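PDB 6Q1Q: probable amino acid aminotransferase from Mycobacterium tuberculosis, which is of undetermined specific function but belongs to the class IV aminotransferase family of mixed alpha/beta enzymes. Local coordinates for residues Asp179-Glu184 / Tyr236-Val241; Thr189-Thr194 / Leu205-Pro210. All coordinates share one frame; numbering follows the deposited sequence.

How the interactions relate
Both contacts lie in the part of the chain built round the larger, mixed sheet, with centres about 9 Å apart. Along the chain, interaction 2 falls between the two segments of interaction 1: loop 179-184 leads on to strand 189-195, the hairpin with strand 203-207 follows, and helix 218-229 and strand 233-236 carry the chain to 236-241. The two contacts touch directly. R237 N probably donates to T207 O at 3.2 Å, Y236 CD1 packs on T207 CG2, and P208 and P209 meet L183 and R237. The hairpin of interaction 2 thus forms part of the sheet, while interaction 1 joins two of the loops that lead from its strands.

Interaction 1: Asp179-Glu184 / Tyr236-Val241; sequences DGYVLE and YRALRV
Y181 and R240 bring their CA atoms to 4.6 Å where two loop segments pass with directions 88° apart, and V182 N donates to L239 O at 2.7 Å. Beside this bond a second link runs through one water, which donates to V182 O (2.7 Å) and accepts from L239 N. The CB of R240 leads away from the other loop, but the chain bends at chi3 (72°) and swings the guanidinium back. Its NH1 and NH2 grip a single acceptor, D179 O, at 2.9 and 3.0 Å, both bonds clearly bent. NH1 also stands over one face of the Y181 ring, offset toward the rim, in a cation-pi contact with R240 CZ 4.5 Å from the ring centroid; the two planes are nearly perpendicular (86°). G180 O lies over the centre of the guanidinium, 3.3 Å from R240 CZ, without a hydrogen bond. A238 CB meets the ring obliquely at CD1 and CE1. S177 OG bonds D179 OD1 and Y181 N and so ties the loop back on itself. V182 and V241 rest on I174 and V176 of strand 172-176, while R240, the N-cap of helix 241-245, bonds D243 through its backbone N.

Interaction 2: Thr189-Thr194 / Leu205-Pro210; sequences TVVIAT and LLTPPP
I192 and L206 form the hydrogen-bonded pair of an antiparallel hairpin, I192 N donating to L206 O at 2.8 Å and L206 N to I192 O at 2.9 Å. The two strands run at 147° to one another. A193 and L205 follow as the non-hydrogen-bonded pair. Toward the other end the ladder would continue at V190 and P208, but proline has no N-H to give. The hydroxyl of T207 serves instead: OG1, lying anti to its own backbone N (chi1 -167°), donates to V190 O at 2.9 Å, while P208 CD closes on the same oxygen to 3.1 Å. The strand pairing thus ends in a side-chain bond, after which the proline run P208 to P210 leaves the sheet.

The side chains sort onto two faces. On one, the I192 and L206 side chains cross, CG1 of I192 meeting CB of L206 at 3.9 Å, and L206 CD1 reaches diagonally across to T194 CB at 4.0 Å. On the other, L205 turns CD2 back against A193 CB (3.9 Å), and V191 CG1 meets the T207 side chain. T189 CG2 comes to 3.4 Å from T207 OG1, touching the hydroxyl that holds V190.

Further out, L239 lies against I192 and R237 against L206, so these two residues of the loop after strand 233-236 pack on the I192 and L206 face. Helix 218-229 packs on the face of L205 and T207, with A227 against L205 and Q220 and F224 against T207. Within the sheet, strand 249-253 runs antiparallel to strand 189-195, bonding T189 to V253 and V191 to W251, and strand 233-236 lies parallel to strand 203-207, which places the hairpin between these two neighbours.

Interaction 1: Asp179-Glu184 / Tyr236-Val241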
loop_
_atom_site.group_PDB
_atom_site.type_symbol
_atom_site.label_atom_id
_atom_site.label_comp_id
_atom_site.label_asym_id
_atom_site.label_seq_id
_atom_site.Cartn_x
_atom_site.Cartn_y
_atom_site.Cartn_z
ATOM N N ASP B 179 19.612 7.176 -8.128
ATOM C CA ASP B 179 20.869 7.895 -8.282
ATOM C C ASP B 179 21.877 7.560 -7.188
ATOM O O ASP B 179 22.884 8.263 -7.049
ATOM C CB ASP B 179 20.607 9.405 -8.316
ATOM C CG ASP B 179 19.487 9.823 -7.382
ATOM O OD1 ASP B 179 18.983 8.961 -6.635
ATOM O OD2 ASP B 179 19.108 11.013 -7.397
ATOM N N GLY B 180 21.624 6.510 -6.408
ATOM C CA GLY B 180 22.624 5.996 -5.494
ATOM C C GLY B 180 22.700 6.681 -4.150
ATOM O O GLY B 180 23.762 6.668 -3.518
ATOM N N TYR B 181 21.609 7.279 -3.688
ATOM C CA TYR B 181 21.568 7.934 -2.390
ATOM C C TYR B 181 20.731 7.109 -1.423
ATOM O O TYR B 181 19.655 6.619 -1.781
ATOM C CB TYR B 181 21.009 9.352 -2.509
ATOM C CG TYR B 181 21.957 10.307 -3.201
ATOM C CD1 TYR B 181 23.051 10.844 -2.529
ATOM C CD2 TYR B 181 21.766 10.663 -4.530
ATOM C CE1 TYR B 181 23.921 11.713 -3.161
ATOM C CE2 TYR B 181 22.630 11.534 -5.170
ATOM C CZ TYR B 181 23.706 12.054 -4.480
ATOM O OH TYR B 181 24.567 12.918 -5.117
ATOM N N VAL B 182 21.237 6.958 -0.197
ATOM C CA VAL B 182 20.526 6.195 0.822
ATOM C C VAL B 182 19.223 6.899 1.171
ATOM O O VAL B 182 19.191 8.118 1.384
ATOM C CB VAL B 182 21.414 6.003 2.061
ATOM C CG1 VAL B 182 20.623 5.364 3.193
ATOM C CG2 VAL B 182 22.628 5.162 1.710
ATOM N N LEU B 183 18.138 6.126 1.236
ATOM C CA LEU B 183 16.807 6.664 1.492
ATOM C C LEU B 183 16.328 6.316 2.899
ATOM O O LEU B 183 16.341 7.176 3.781
ATOM C CB LEU B 183 15.821 6.161 0.438
ATOM C CG LEU B 183 16.039 6.688 -0.980
ATOM C CD1 LEU B 183 15.147 5.953 -1.965
ATOM C CD2 LEU B 183 15.785 8.181 -1.033
ATOM N N GLU B 184 15.915 5.079 3.136
ATOM C CA GLU B 184 15.282 4.714 4.401
ATOM C C GLU B 184 15.200 3.193 4.473
ATOM O O GLU B 184 15.635 2.482 3.563
ATOM C CB GLU B 184 13.894 5.348 4.520
ATOM C CG GLU B 184 12.913 4.827 3.475
ATOM C CD GLU B 184 11.542 5.476 3.558
ATOM O OE1 GLU B 184 11.175 5.966 4.648
ATOM O OE2 GLU B 184 10.832 5.498 2.527
ATOM N N TYR B 236 21.367 16.672 8.645
ATOM C CA TYR B 236 20.741 15.932 7.561
ATOM C C TYR B 236 21.631 16.058 6.330
ATOM O O TYR B 236 21.870 17.170 5.848
ATOM C CB TYR B 236 19.342 16.477 7.279
ATOM C CG TYR B 236 18.412 16.436 8.476
ATOM C CD1 TYR B 236 17.491 15.411 8.629
ATOM C CD2 TYR B 236 18.464 17.417 9.459
ATOM C CE1 TYR B 236 16.643 15.365 9.720
ATOM C CE2 TYR B 236 17.620 17.380 10.556
ATOM C CZ TYR B 236 16.710 16.350 10.679
ATOM O OH TYR B 236 15.864 16.298 11.763
ATOM N N ARG B 237 22.125 14.930 5.825
ATOM C CA ARG B 237 23.084 14.952 4.731
ATOM C C ARG B 237 22.731 13.880 3.712
ATOM O O ARG B 237 22.213 12.816 4.060
ATOM C CB ARG B 237 24.518 14.740 5.244
ATOM C CG ARG B 237 25.073 15.920 6.032
ATOM C CD ARG B 237 26.156 16.668 5.271
ATOM N NE ARG B 237 27.481 16.091 5.483
ATOM C CZ ARG B 237 28.252 16.360 6.533
ATOM N NH1 ARG B 237 27.831 17.198 7.471
ATOM N NH2 ARG B 237 29.445 15.794 6.645
ATOM N N ALA B 238 23.027 14.170 2.446
ATOM C CA ALA B 238 22.907 13.168 1.394
ATOM C C ALA B 238 24.011 12.133 1.553
ATOM O O ALA B 238 25.199 12.459 1.451
ATOM C CB ALA B 238 22.977 13.826 0.019
ATOM N N LEU B 239 23.620 10.887 1.787
ATOM C CA LEU B 239 24.559 9.800 1.998
ATOM C C LEU B 239 24.463 8.793 0.862
ATOM O O LEU B 239 23.390 8.561 0.299
ATOM C CB LEU B 239 24.292 9.108 3.337
ATOM C CG LEU B 239 24.053 10.067 4.506
ATOM C CD1 LEU B 239 23.456 9.336 5.697
ATOM C CD2 LEU B 239 25.336 10.791 4.893
ATOM N N ARG B 240 25.602 8.201 0.529
ATOM C CA ARG B 240 25.686 7.147 -0.466
ATOM C C ARG B 240 26.149 5.863 0.206
ATOM O O ARG B 240 26.561 5.857 1.369
ATOM C CB ARG B 240 26.637 7.540 -1.606
ATOM C CG ARG B 240 26.247 8.827 -2.322
ATOM C CD ARG B 240 27.124 9.090 -3.540
ATOM N NE ARG B 240 26.842 8.174 -4.644
ATOM C CZ ARG B 240 25.823 8.305 -5.488
ATOM N NH1 ARG B 240 24.974 9.317 -5.363
ATOM N NH2 ARG B 240 25.650 7.422 -6.461
ATOM N N VAL B 241 26.061 4.761 -0.541
ATOM C CA VAL B 241 26.377 3.452 0.023
ATOM C C VAL B 241 27.809 3.418 0.543
ATOM O O VAL B 241 28.103 2.737 1.534
ATOM C CB VAL B 241 26.116 2.352 -1.025
ATOM C CG1 VAL B 241 26.486 0.982 -0.477
ATOM C CG2 VAL B 241 24.662 2.380 -1.464
HETATM O O HOH W 1 20.963 10.199 1.174
#

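Interaction 2: Thr189-Thr194 / Leu205-Pro210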
loop_
_atom_site.group_PDB
_atom_site.type_symbol
_atom_site.label_atom_id
_atom_site.label_comp_id
_atom_site.label_asym_id
_atom_site.label_seq_id
_atom_site.Cartn_x
_atom_site.Cartn_y
_atom_site.Cartn_z
ATOM N N THR B 189 14.242 4.283 10.215
ATOM C CA THR B 189 15.075 5.378 9.738
ATOM C C THR B 189 16.545 5.003 9.879
ATOM O O THR B 189 16.943 4.374 10.864
ATOM C CB THR B 189 14.788 6.661 10.525
ATOM O OG1 THR B 189 13.388 6.965 10.459
ATOM C CG2 THR B 189 15.583 7.832 9.964
ATOM N N VAL B 190 17.344 5.375 8.884
ATOM C CA VAL B 190 18.770 5.068 8.873
ATOM C C VAL B 190 19.537 6.220 9.509
ATOM O O VAL B 190 19.333 7.386 9.151
ATOM C CB VAL B 190 19.262 4.810 7.439
ATOM C CG1 VAL B 190 20.781 4.709 7.405
ATOM C CG2 VAL B 190 18.619 3.551 6.873
ATOM N N VAL B 191 20.400 5.902 10.475
ATOM C CA VAL B 191 21.308 6.876 11.071
ATOM C C VAL B 191 22.704 6.269 11.148
ATOM O O VAL B 191 22.860 5.081 11.454
ATOM C CB VAL B 191 20.837 7.342 12.466
ATOM C CG1 VAL B 191 19.510 8.082 12.365
ATOM C CG2 VAL B 191 20.720 6.166 13.402
ATOM N N ILE B 192 23.716 7.081 10.854
ATOM C CA ILE B 192 25.106 6.645 10.863
ATOM C C ILE B 192 25.916 7.567 11.765
ATOM O O ILE B 192 25.572 8.737 11.958
ATOM C CB ILE B 192 25.721 6.593 9.448
ATOM C CG1 ILE B 192 25.730 7.984 8.811
ATOM C CG2 ILE B 192 24.979 5.584 8.579
ATOM C CD1 ILE B 192 26.759 8.138 7.709
ATOM N N ALA B 193 26.995 7.026 12.329
ATOM C CA ALA B 193 27.955 7.813 13.094
ATOM C C ALA B 193 29.222 8.028 12.271
ATOM O O ALA B 193 29.789 7.072 11.732
ATOM C CB ALA B 193 28.296 7.121 14.415
ATOM N N THR B 194 29.657 9.285 12.183
ATOM C CA THR B 194 30.795 9.671 11.358
ATOM C C THR B 194 31.536 10.807 12.059
ATOM O O THR B 194 30.988 11.469 12.944
ATOM C CB THR B 194 30.314 10.065 9.947
ATOM O OG1 THR B 194 29.777 8.909 9.296
ATOM C CG2 THR B 194 31.438 10.618 9.077
ATOM N N LEU B 205 26.244 12.397 14.279
ATOM C CA LEU B 205 25.152 11.513 13.903
ATOM C C LEU B 205 24.439 12.092 12.692
ATOM O O LEU B 205 24.185 13.298 12.628
ATOM C CB LEU B 205 24.173 11.335 15.062
ATOM C CG LEU B 205 24.731 10.553 16.249
ATOM C CD1 LEU B 205 23.671 10.327 17.315
ATOM C CD2 LEU B 205 25.293 9.228 15.770
ATOM N N LEU B 206 24.109 11.230 11.738
ATOM C CA LEU B 206 23.654 11.677 10.431
ATOM C C LEU B 206 22.538 10.778 9.935
ATOM O O LEU B 206 22.550 9.568 10.172
ATOM C CB LEU B 206 24.805 11.693 9.425
ATOM C CG LEU B 206 25.868 12.750 9.714
ATOM C CD1 LEU B 206 27.186 12.349 9.087
ATOM C CD2 LEU B 206 25.403 14.110 9.221
ATOM N N THR B 207 21.578 11.384 9.246
ATOM C CA THR B 207 20.401 10.719 8.719
ATOM C C THR B 207 20.133 11.301 7.339
ATOM O O THR B 207 20.510 12.446 7.067
ATOM C CB THR B 207 19.190 10.916 9.648
ATOM O OG1 THR B 207 18.131 10.025 9.276
ATOM C CG2 THR B 207 18.694 12.344 9.591
ATOM N N PRO B 208 19.524 10.529 6.443
ATOM C CA PRO B 208 19.339 10.995 5.066
ATOM C C PRO B 208 18.531 12.278 5.008
ATOM O O PRO B 208 17.758 12.576 5.934
ATOM C CB PRO B 208 18.589 9.829 4.403
ATOM C CG PRO B 208 19.056 8.640 5.149
ATOM C CD PRO B 208 19.192 9.098 6.576
ATOM N N PRO B 209 18.675 13.056 3.933
ATOM C CA PRO B 209 17.994 14.324 3.862
ATOM C C PRO B 209 16.500 14.084 3.846
ATOM O O PRO B 209 16.016 13.097 3.267
ATOM C CB PRO B 209 18.480 14.939 2.539
ATOM C CG PRO B 209 19.587 14.149 2.131
ATOM C CD PRO B 209 19.383 12.778 2.688
ATOM N N PRO B 210 15.758 14.935 4.550
ATOM C CA PRO B 210 14.345 14.688 4.827
ATOM C C PRO B 210 13.375 15.267 3.813
ATOM O O PRO B 210 12.170 15.007 3.940
ATOM C CB PRO B 210 14.184 15.294 6.240
ATOM C CG PRO B 210 15.163 16.421 6.263
ATOM C CD PRO B 210 16.295 16.058 5.312
#